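Local coordinates for protein SAM dependent methyltransferase (Aquifex aeolicus, PDB 3DH0) that binds S-adenosylmethionine and probably transfers its methyl group to a substrate, as expected of a Rossmann-like methyltransferase, at residues Glu97-Pro101 against Glu128-Val132; Met39-Val44 against Thr106-Met112; Leu30-Gly34 against Phe186-Ala190. All coordinates share one frame. Numbering follows the deposited sequence.

Contact 1: Glu97-Pro101 against Glu128-Val132; sequences ENKIP and ELKRV. With SAM (S-adenosylmethionine), chain C.
E97-P101 is irregular loop between strands 90-94 and 107-113; E128-V132 is the C-terminal end of helix 122-132. The two meet at K99 and E128, whose CA atoms are 6.2 Å apart, and cover 264 Å² in all. E97 makes no contact with E128-V132 and serves the cofactor instead: its backbone O accepts a hydrogen bond from SAM N6 at 3.1 Å, and its OE2 takes a weak one from the same N6 at 3.2 Å, while OE1 forms a salt bridge with K6. N98 (phi/psi -122/28) brings its O to 3.1 Å from E128 CG. K99 is extended, with CB directed away from the helix; its CA passes 3.8 Å from E128 CG. I100, also extended (-103/124), contributes the most buried surface. Its side chain, chi1 m and chi2 t, enters the helix surface, with CB 3.8 Å from V132 CG1, CG1 3.8 Å from E128 CG and CD1 4.1 Å from L129 CD2. Its N donates to E128 OE2 (3.1 Å, 168°), which the t,p rotamer of E128 carries back to the loop. One helical turn on, R131 NH2 lies 2.9 Å from E128 OE2 in a salt bridge, and R131 NH1 pairs with D104. E128 OE2 thus accepts from a loop amide and an arginine together, so the carboxylate's charge is balanced, which is consistent with holding in place the loop whose E97 carbonyl meets the adenine N6.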
loop_
_atom_site.group_PDB
_atom_site.type_symbol
_atom_site.label_atom_id
_atom_site.label_comp_id
_atom_site.label_asym_id
_atom_site.label_seq_id
_atom_site.Cartn_x
_atom_site.Cartn_y
_atom_site.Cartn_z
ATOM N N GLU A 97 1.608 4.791 14.142
ATOM C CA GLU A 97 1.031 5.803 13.269
ATOM C C GLU A 97 1.972 6.550 12.329
ATOM O O GLU A 97 1.790 6.504 11.116
ATOM C CB GLU A 97 0.214 6.794 14.095
ATOM C CG GLU A 97 -0.692 7.713 13.275
ATOM C CD GLU A 97 -1.662 6.971 12.368
ATOM O OE1 GLU A 97 -2.244 5.950 12.798
ATOM O OE2 GLU A 97 -1.857 7.423 11.220
ATOM N N ASN A 98 2.977 7.239 12.850
ATOM C CA ASN A 98 3.866 7.971 11.950
ATOM C C ASN A 98 5.322 7.572 12.053
ATOM O O ASN A 98 6.216 8.376 11.776
ATOM C CB ASN A 98 3.738 9.474 12.184
ATOM C CG ASN A 98 2.316 9.961 12.037
ATOM O OD1 ASN A 98 1.636 10.228 13.023
ATOM N ND2 ASN A 98 1.852 10.066 10.794
ATOM N N LYS A 99 5.545 6.322 12.445
ATOM C CA LYS A 99 6.893 5.803 12.599
ATOM C C LYS A 99 7.029 4.417 11.977
ATOM O O LYS A 99 6.324 3.485 12.372
ATOM C CB LYS A 99 7.258 5.696 14.075
ATOM C CG LYS A 99 6.988 6.912 14.908
ATOM C CD LYS A 99 7.656 6.716 16.267
ATOM C CE LYS A 99 7.134 7.658 17.341
ATOM N NZ LYS A 99 5.820 7.196 17.857
ATOM N N ILE A 100 7.948 4.276 11.028
ATOM C CA ILE A 100 8.181 2.992 10.379
ATOM C C ILE A 100 9.460 2.410 10.981
ATOM O O ILE A 100 10.510 3.038 10.970
ATOM C CB ILE A 100 8.317 3.171 8.851
ATOM C CG1 ILE A 100 7.068 3.874 8.315
ATOM C CG2 ILE A 100 8.485 1.817 8.172
ATOM C CD1 ILE A 100 7.235 4.512 6.966
ATOM N N PRO A 101 9.383 1.191 11.520
ATOM C CA PRO A 101 10.526 0.518 12.141
ATOM C C PRO A 101 11.656 0.099 11.210
ATOM O O PRO A 101 12.273 -0.939 11.408
ATOM C CB PRO A 101 9.874 -0.671 12.828
ATOM C CG PRO A 101 8.780 -1.019 11.876
ATOM C CD PRO A 101 8.194 0.320 11.523
ATOM N N GLU A 128 7.915 10.572 7.213
ATOM C CA GLU A 128 8.493 9.337 7.724
ATOM C C GLU A 128 8.757 8.399 6.541
ATOM O O GLU A 128 9.771 7.703 6.503
ATOM C CB GLU A 128 7.528 8.700 8.729
ATOM C CG GLU A 128 8.000 7.404 9.376
ATOM C CD GLU A 128 9.305 7.535 10.165
ATOM O OE1 GLU A 128 9.614 8.634 10.674
ATOM O OE2 GLU A 128 10.016 6.520 10.294
ATOM N N LEU A 129 7.850 8.412 5.566
ATOM C CA LEU A 129 7.983 7.563 4.391
ATOM C C LEU A 129 9.244 7.809 3.557
ATOM O O LEU A 129 9.873 6.862 3.095
ATOM C CB LEU A 129 6.754 7.713 3.497
ATOM C CG LEU A 129 5.735 6.565 3.469
ATOM C CD1 LEU A 129 4.637 6.940 2.514
ATOM C CD2 LEU A 129 6.379 5.259 3.028
ATOM N N LYS A 130 9.596 9.079 3.350
ATOM C CA LYS A 130 10.778 9.440 2.565
ATOM C C LYS A 130 12.042 8.919 3.235
ATOM O O LYS A 130 12.990 8.500 2.576
ATOM C CB LYS A 130 10.921 10.954 2.438
ATOM C CG LYS A 130 9.711 11.727 1.975
ATOM C CD LYS A 130 10.194 13.013 1.309
ATOM C CE LYS A 130 9.172 14.144 1.337
ATOM N NZ LYS A 130 9.171 14.886 2.617
ATOM N N ARG A 131 12.048 8.968 4.559
ATOM C CA ARG A 131 13.193 8.515 5.322
ATOM C C ARG A 131 13.540 7.073 4.982
ATOM O O ARG A 131 14.674 6.783 4.586
ATOM C CB ARG A 131 12.923 8.650 6.828
ATOM C CG ARG A 131 14.130 8.320 7.680
ATOM C CD ARG A 131 13.840 8.440 9.157
ATOM N NE ARG A 131 13.005 7.350 9.645
ATOM C CZ ARG A 131 13.333 6.066 9.564
ATOM N NH1 ARG A 131 14.482 5.702 9.011
ATOM N NH2 ARG A 131 12.515 5.141 10.039
ATOM N N VAL A 132 12.568 6.174 5.123
ATOM C CA VAL A 132 12.818 4.767 4.838
ATOM C C VAL A 132 12.995 4.539 3.347
ATOM O O VAL A 132 13.552 3.528 2.917
ATOM C CB VAL A 132 11.669 3.862 5.366
ATOM C CG1 VAL A 132 11.464 4.092 6.849
ATOM C CG2 VAL A 132 10.385 4.128 4.596
HETATM N N SAM C . -4.444 -2.994 1.872
HETATM C CA SAM C . -5.193 -4.135 2.481
HETATM C C SAM C . -5.656 -5.096 1.411
HETATM O O SAM C . -5.388 -4.843 0.236
HETATM O OXT SAM C . -6.300 -6.114 1.827
HETATM C CB SAM C . -6.400 -3.607 3.251
HETATM C CG SAM C . -5.988 -2.441 4.054
HETATM S SD SAM C . -7.190 -1.563 5.090
HETATM C CE SAM C . -8.228 -0.744 3.878
HETATM C "C5'" SAM C . -6.179 -0.327 5.758
HETATM C "C4'" SAM C . -5.213 -0.776 6.835
HETATM O "O4'" SAM C . -4.463 0.392 7.149
HETATM C "C3'" SAM C . -5.902 -1.098 8.175
HETATM O "O3'" SAM C . -5.730 -2.534 8.347
HETATM C "C2'" SAM C . -5.103 -0.380 9.245
HETATM O "O2'" SAM C . -4.761 -1.071 10.428
HETATM C "C1'" SAM C . -3.935 0.216 8.398
HETATM N N9 SAM C . -3.418 1.512 8.792
HETATM C C8 SAM C . -4.079 2.671 9.147
HETATM N N7 SAM C . -3.278 3.652 9.423
HETATM C C5 SAM C . -2.003 3.118 9.244
HETATM C C6 SAM C . -0.696 3.671 9.376
HETATM N N6 SAM C . -0.499 4.954 9.750
HETATM N N1 SAM C . 0.396 2.854 9.113
HETATM C C2 SAM C . 0.152 1.574 8.743
HETATM N N3 SAM C . -1.029 0.965 8.588
HETATM C C4 SAM C . -2.074 1.798 8.854
#

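Contact 2: Met39-Val44 against Thr106-Met112; sequences MTVLDV and TVDFIFM. With SAM (S-adenosylmethionine), chain C.
Mostly apolar side chains line both faces of two adjoining parallel strands, 40-43 and 109-112. On one face V41 CG2 (chi1 p) lies 3.9 Å from F109 CD2 and 4.3 Å from F111 CB; on the other L42 CB is 4.2 Å from V107 CG1, with I110 beside L42 and L129 of helix 122-132 covering both. Beyond the strand end V44 CB packs on M112 CG at 3.6 Å. The axes approach to 4.6 Å and cross at -22°, pairing V41 with F109, L42 with I110 and D43 with F111 (CA-CA 4.5, 4.8 and 5.0 Å). Hydrogen bonds run from L42 N to F109 O (2.8 Å), F111 N to L42 O (2.8 Å) and V44 N to F111 O (3.2 Å). At the start, T40 O accepts from both D108 N (2.9 Å) and F109 N (3.1 Å) where the chain turns a corner at D108. M39 CE reaches F109 CB at 3.5 Å, its sulfur making an oblique Met-aromatic contact. At the polar edge D108, chi1 m, returns OD2 to T40 N at 3.0 Å. These are the adjacent first and fourth strands of the 3-2-1-4-5-7-6 sheet of a Rossmann-like methyltransferase, whose C-terminal ends face SAM.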
loop_
_atom_site.group_PDB
_atom_site.type_symbol
_atom_site.label_atom_id
_atom_site.label_comp_id
_atom_site.label_asym_id
_atom_site.label_seq_id
_atom_site.Cartn_x
_atom_site.Cartn_y
_atom_site.Cartn_z
ATOM N N MET A 39 13.540 -5.674 -6.071
ATOM C CA MET A 39 13.116 -4.492 -5.331
ATOM C C MET A 39 12.611 -4.785 -3.919
ATOM O O MET A 39 12.000 -5.819 -3.657
ATOM C CB MET A 39 12.020 -3.743 -6.098
ATOM C CG MET A 39 12.526 -2.820 -7.177
ATOM S SD MET A 39 11.205 -1.955 -7.985
ATOM C CE MET A 39 11.065 -0.545 -7.032
ATOM N N THR A 40 12.895 -3.877 -2.998
ATOM C CA THR A 40 12.408 -4.036 -1.645
ATOM C C THR A 40 11.182 -3.162 -1.631
ATOM O O THR A 40 11.254 -1.976 -1.947
ATOM C CB THR A 40 13.409 -3.555 -0.605
ATOM O OG1 THR A 40 14.464 -4.512 -0.506
ATOM C CG2 THR A 40 12.746 -3.408 0.748
ATOM N N VAL A 41 10.049 -3.768 -1.302
ATOM C CA VAL A 41 8.805 -3.030 -1.292
ATOM C C VAL A 41 8.143 -2.938 0.073
ATOM O O VAL A 41 8.159 -3.885 0.855
ATOM C CB VAL A 41 7.808 -3.639 -2.294
ATOM C CG1 VAL A 41 7.761 -5.136 -2.131
ATOM C CG2 VAL A 41 6.435 -3.042 -2.087
ATOM N N LEU A 42 7.578 -1.766 0.351
ATOM C CA LEU A 42 6.884 -1.526 1.606
ATOM C C LEU A 42 5.395 -1.536 1.311
ATOM O O LEU A 42 4.933 -0.836 0.415
ATOM C CB LEU A 42 7.283 -0.175 2.213
ATOM C CG LEU A 42 6.640 0.121 3.574
ATOM C CD1 LEU A 42 7.088 -0.925 4.585
ATOM C CD2 LEU A 42 7.015 1.507 4.055
ATOM N N ASP A 43 4.663 -2.353 2.060
ATOM C CA ASP A 43 3.218 -2.479 1.919
ATOM C C ASP A 43 2.665 -1.832 3.175
ATOM O O ASP A 43 2.656 -2.446 4.230
ATOM C CB ASP A 43 2.842 -3.962 1.860
ATOM C CG ASP A 43 1.371 -4.194 1.543
ATOM O OD1 ASP A 43 0.683 -3.242 1.113
ATOM O OD2 ASP A 43 0.903 -5.346 1.717
ATOM N N VAL A 44 2.205 -0.595 3.053
ATOM C CA VAL A 44 1.717 0.155 4.206
ATOM C C VAL A 44 0.541 -0.432 5.007
ATOM O O VAL A 44 0.744 -0.931 6.111
ATOM C CB VAL A 44 1.453 1.616 3.798
ATOM C CG1 VAL A 44 0.987 2.426 4.981
ATOM C CG2 VAL A 44 2.741 2.208 3.261
ATOM N N THR A 106 15.982 2.276 2.723
ATOM C CA THR A 106 15.892 0.832 2.625
ATOM C C THR A 106 14.816 0.340 1.648
ATOM O O THR A 106 14.790 -0.844 1.307
ATOM C CB THR A 106 15.642 0.200 4.030
ATOM O OG1 THR A 106 14.587 0.904 4.698
ATOM C CG2 THR A 106 16.900 0.267 4.884
ATOM N N VAL A 107 13.940 1.228 1.183
ATOM C CA VAL A 107 12.891 0.782 0.266
ATOM C C VAL A 107 12.913 1.406 -1.122
ATOM O O VAL A 107 13.133 2.603 -1.282
ATOM C CB VAL A 107 11.489 0.992 0.862
ATOM C CG1 VAL A 107 11.417 0.358 2.231
ATOM C CG2 VAL A 107 11.173 2.462 0.931
ATOM N N ASP A 108 12.654 0.570 -2.118
ATOM C CA ASP A 108 12.659 0.980 -3.517
ATOM C C ASP A 108 11.254 1.286 -4.027
ATOM O O ASP A 108 11.037 2.195 -4.835
ATOM C CB ASP A 108 13.284 -0.142 -4.354
ATOM C CG ASP A 108 14.674 -0.517 -3.877
ATOM O OD1 ASP A 108 15.577 0.348 -3.939
ATOM O OD2 ASP A 108 14.864 -1.673 -3.438
ATOM N N PHE A 109 10.301 0.512 -3.528
ATOM C CA PHE A 109 8.910 0.635 -3.919
ATOM C C PHE A 109 8.012 0.767 -2.690
ATOM O O PHE A 109 8.173 0.042 -1.715
ATOM C CB PHE A 109 8.518 -0.618 -4.705
ATOM C CG PHE A 109 7.335 -0.432 -5.587
ATOM C CD1 PHE A 109 7.504 -0.068 -6.916
ATOM C CD2 PHE A 109 6.048 -0.602 -5.089
ATOM C CE1 PHE A 109 6.403 0.127 -7.755
ATOM C CE2 PHE A 109 4.937 -0.414 -5.906
ATOM C CZ PHE A 109 5.113 -0.045 -7.250
ATOM N N ILE A 110 7.076 1.702 -2.738
ATOM C CA ILE A 110 6.132 1.893 -1.648
ATOM C C ILE A 110 4.729 1.701 -2.221
ATOM O O ILE A 110 4.293 2.433 -3.099
ATOM C CB ILE A 110 6.240 3.296 -1.039
ATOM C CG1 ILE A 110 7.668 3.564 -0.566
ATOM C CG2 ILE A 110 5.295 3.419 0.157
ATOM C CD1 ILE A 110 7.961 5.044 -0.345
ATOM N N PHE A 111 4.028 0.699 -1.720
ATOM C CA PHE A 111 2.688 0.373 -2.184
ATOM C C PHE A 111 1.683 0.662 -1.083
ATOM O O PHE A 111 1.767 0.099 0.011
ATOM C CB PHE A 111 2.651 -1.107 -2.558
ATOM C CG PHE A 111 1.311 -1.606 -2.967
ATOM C CD1 PHE A 111 0.650 -1.059 -4.057
ATOM C CD2 PHE A 111 0.734 -2.680 -2.296
ATOM C CE1 PHE A 111 -0.567 -1.574 -4.484
ATOM C CE2 PHE A 111 -0.477 -3.209 -2.703
ATOM C CZ PHE A 111 -1.134 -2.656 -3.806
ATOM N N MET A 112 0.739 1.547 -1.365
ATOM C CA MET A 112 -0.275 1.899 -0.386
ATOM C C MET A 112 -1.667 1.591 -0.948
ATOM O O MET A 112 -2.263 2.422 -1.623
ATOM C CB MET A 112 -0.148 3.381 -0.040
ATOM C CG MET A 112 -0.263 3.667 1.441
ATOM S SD MET A 112 -0.105 5.405 1.838
ATOM C CE MET A 112 1.512 5.743 1.289
HETATM N N SAM C . -4.444 -2.994 1.872
HETATM C CA SAM C . -5.193 -4.135 2.481
HETATM C C SAM C . -5.656 -5.096 1.411
HETATM O O SAM C . -5.388 -4.843 0.236
HETATM O OXT SAM C . -6.300 -6.114 1.827
HETATM C CB SAM C . -6.400 -3.607 3.251
HETATM C CG SAM C . -5.988 -2.441 4.054
HETATM S SD SAM C . -7.190 -1.563 5.090
HETATM C CE SAM C . -8.228 -0.744 3.878
HETATM C "C5'" SAM C . -6.179 -0.327 5.758
HETATM C "C4'" SAM C . -5.213 -0.776 6.835
HETATM O "O4'" SAM C . -4.463 0.392 7.149
HETATM C "C3'" SAM C . -5.902 -1.098 8.175
HETATM O "O3'" SAM C . -5.730 -2.534 8.347
HETATM C "C2'" SAM C . -5.103 -0.380 9.245
HETATM O "O2'" SAM C . -4.761 -1.071 10.428
HETATM C "C1'" SAM C . -3.935 0.216 8.398
HETATM N N9 SAM C . -3.418 1.512 8.792
HETATM C C8 SAM C . -4.079 2.671 9.147
HETATM N N7 SAM C . -3.278 3.652 9.423
HETATM C C5 SAM C . -2.003 3.118 9.244
HETATM C C6 SAM C . -0.696 3.671 9.376
HETATM N N6 SAM C . -0.499 4.954 9.750
HETATM N N1 SAM C . 0.396 2.854 9.113
HETATM C C2 SAM C . 0.152 1.574 8.743
HETATM N N3 SAM C . -1.029 0.965 8.588
HETATM C C4 SAM C . -2.074 1.798 8.854
#

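Contact 3: Leu30-Gly34 against Phe186-Ala190; sequences LKEFG and FGVYA
F33 sets the geometry here: with chi1 m (-88°) and chi2 81° its ring extends from the last turn of helix 26-33 to strand 185-191. The ring edge meets the strand backbone, CE2 lying 3.3 Å from V188 O and CZ 4.1 Å from G187 C. G187 has no side chain, and a CB there would come within 3.0 Å of F33 CZ, so its absence makes room for the ring. Y189, chi1 t and chi2 -87°, swings its ring to the helix end: CD2 is 3.6 Å from F33 CD2, and CE2 is 3.3 Å from F33 O. The two rings sit obliquely, centroids 5.8 Å apart and planes at 34°. The nearest CA pair is F33 and Y189, at 6.8 Å. On the strand, V188 and A190 direct their CB atoms away from the helix, where both meet L168 of helix 161-170. R177 of strand 174-181 adds a cation-pi contact to F33. G34, first to leave helical angles, has phi 103° and forms a Schellman motif. With 200 Å² buried, this is helix-on-sheet packing in an alpha/beta sandwich, joining the helix before the first strand to the antiparallel end of the Rossmann-like sheet.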
loop_
_atom_site.group_PDB
_atom_site.type_symbol
_atom_site.label_atom_id
_atom_site.label_comp_id
_atom_site.label_asym_id
_atom_site.label_seq_id
_atom_site.Cartn_x
_atom_site.Cartn_y
_atom_site.Cartn_z
ATOM N N LEU A 30 0.729 -3.660 -10.609
ATOM C CA LEU A 30 2.067 -3.501 -10.033
ATOM C C LEU A 30 3.153 -3.395 -11.094
ATOM O O LEU A 30 4.000 -2.498 -11.050
ATOM C CB LEU A 30 2.408 -4.680 -9.118
ATOM C CG LEU A 30 1.664 -4.877 -7.802
ATOM C CD1 LEU A 30 1.877 -6.305 -7.318
ATOM C CD2 LEU A 30 2.147 -3.873 -6.781
ATOM N N LYS A 31 3.126 -4.341 -12.029
ATOM C CA LYS A 31 4.100 -4.404 -13.111
ATOM C C LYS A 31 4.078 -3.111 -13.893
ATOM O O LYS A 31 5.111 -2.617 -14.338
ATOM C CB LYS A 31 3.774 -5.571 -14.046
ATOM C CG LYS A 31 4.823 -5.836 -15.112
ATOM C CD LYS A 31 4.581 -5.049 -16.383
ATOM C CE LYS A 31 5.639 -5.408 -17.444
ATOM N NZ LYS A 31 5.734 -6.902 -17.674
ATOM N N GLU A 32 2.891 -2.556 -14.041
ATOM C CA GLU A 32 2.745 -1.330 -14.777
ATOM C C GLU A 32 3.281 -0.137 -13.981
ATOM O O GLU A 32 3.820 0.808 -14.555
ATOM C CB GLU A 32 1.274 -1.143 -15.119
ATOM C CG GLU A 32 0.979 0.027 -16.027
ATOM C CD GLU A 32 -0.495 0.351 -16.033
ATOM O OE1 GLU A 32 -1.300 -0.539 -16.423
ATOM O OE2 GLU A 32 -0.843 1.490 -15.631
ATOM N N PHE A 33 3.133 -0.181 -12.660
ATOM C CA PHE A 33 3.616 0.908 -11.806
ATOM C C PHE A 33 5.118 0.863 -11.527
ATOM O O PHE A 33 5.646 1.738 -10.839
ATOM C CB PHE A 33 2.861 0.938 -10.479
ATOM C CG PHE A 33 1.606 1.756 -10.512
ATOM C CD1 PHE A 33 0.428 1.237 -11.039
ATOM C CD2 PHE A 33 1.607 3.055 -10.023
ATOM C CE1 PHE A 33 -0.747 2.009 -11.078
ATOM C CE2 PHE A 33 0.450 3.841 -10.053
ATOM C CZ PHE A 33 -0.729 3.319 -10.582
ATOM N N GLY A 34 5.797 -0.160 -12.043
ATOM C CA GLY A 34 7.232 -0.256 -11.861
ATOM C C GLY A 34 7.832 -1.212 -10.841
ATOM O O GLY A 34 9.053 -1.188 -10.641
ATOM N N PHE A 186 -8.780 4.429 -8.352
ATOM C CA PHE A 186 -7.843 5.195 -9.144
ATOM C C PHE A 186 -6.455 4.835 -8.621
ATOM O O PHE A 186 -6.319 4.111 -7.642
ATOM C CB PHE A 186 -8.113 6.693 -9.013
ATOM C CG PHE A 186 -8.011 7.215 -7.618
ATOM C CD1 PHE A 186 -6.772 7.386 -7.015
ATOM C CD2 PHE A 186 -9.159 7.558 -6.911
ATOM C CE1 PHE A 186 -6.677 7.892 -5.725
ATOM C CE2 PHE A 186 -9.079 8.064 -5.621
ATOM C CZ PHE A 186 -7.840 8.233 -5.024
ATOM N N GLY A 187 -5.424 5.316 -9.290
ATOM C CA GLY A 187 -4.080 5.023 -8.851
ATOM C C GLY A 187 -3.236 6.238 -9.123
ATOM O O GLY A 187 -3.556 7.043 -9.987
ATOM N N VAL A 188 -2.169 6.394 -8.360
ATOM C CA VAL A 188 -1.278 7.520 -8.556
ATOM C C VAL A 188 0.165 7.043 -8.555
ATOM O O VAL A 188 0.570 6.231 -7.735
ATOM C CB VAL A 188 -1.508 8.621 -7.491
ATOM C CG1 VAL A 188 -1.977 8.007 -6.205
ATOM C CG2 VAL A 188 -0.236 9.418 -7.280
ATOM N N TYR A 189 0.915 7.553 -9.516
ATOM C CA TYR A 189 2.309 7.216 -9.723
ATOM C C TYR A 189 3.117 8.384 -9.202
ATOM O O TYR A 189 2.969 9.506 -9.680
ATOM C CB TYR A 189 2.525 7.048 -11.223
ATOM C CG TYR A 189 3.802 6.383 -11.676
ATOM C CD1 TYR A 189 4.977 7.121 -11.881
ATOM C CD2 TYR A 189 3.801 5.037 -12.015
ATOM C CE1 TYR A 189 6.113 6.516 -12.436
ATOM C CE2 TYR A 189 4.921 4.432 -12.563
ATOM C CZ TYR A 189 6.068 5.166 -12.777
ATOM O OH TYR A 189 7.152 4.527 -13.359
ATOM N N ALA A 190 3.967 8.132 -8.218
ATOM C CA ALA A 190 4.778 9.200 -7.665
ATOM C C ALA A 190 6.178 8.720 -7.366
ATOM O O ALA A 190 6.393 7.555 -7.028
ATOM C CB ALA A 190 4.133 9.741 -6.410
#

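Contact 2 holds the middle of the sheet, with contact 1 and contact 3 each centred about 12 Å from it and about 21 Å from one another. Contact 1 joins it through helix 122-132: V132 O lies 2.7 Å from T106 N and 2.9 Å from V107 N, probable hydrogen bonds, and L129 CD2 packs 3.6 Å from I110 CG2. Contact 3 meets it where the F109 ring packs on the helix-end backbone, F109 CE1 standing 3.6 Å from F33 O. Contacts 1 and 2 both touch SAM, E97 at adenine N6 and V44 O 3.6 Å from adenine N3, whereas G187 of contact 3 lies about 13 Å from SAM.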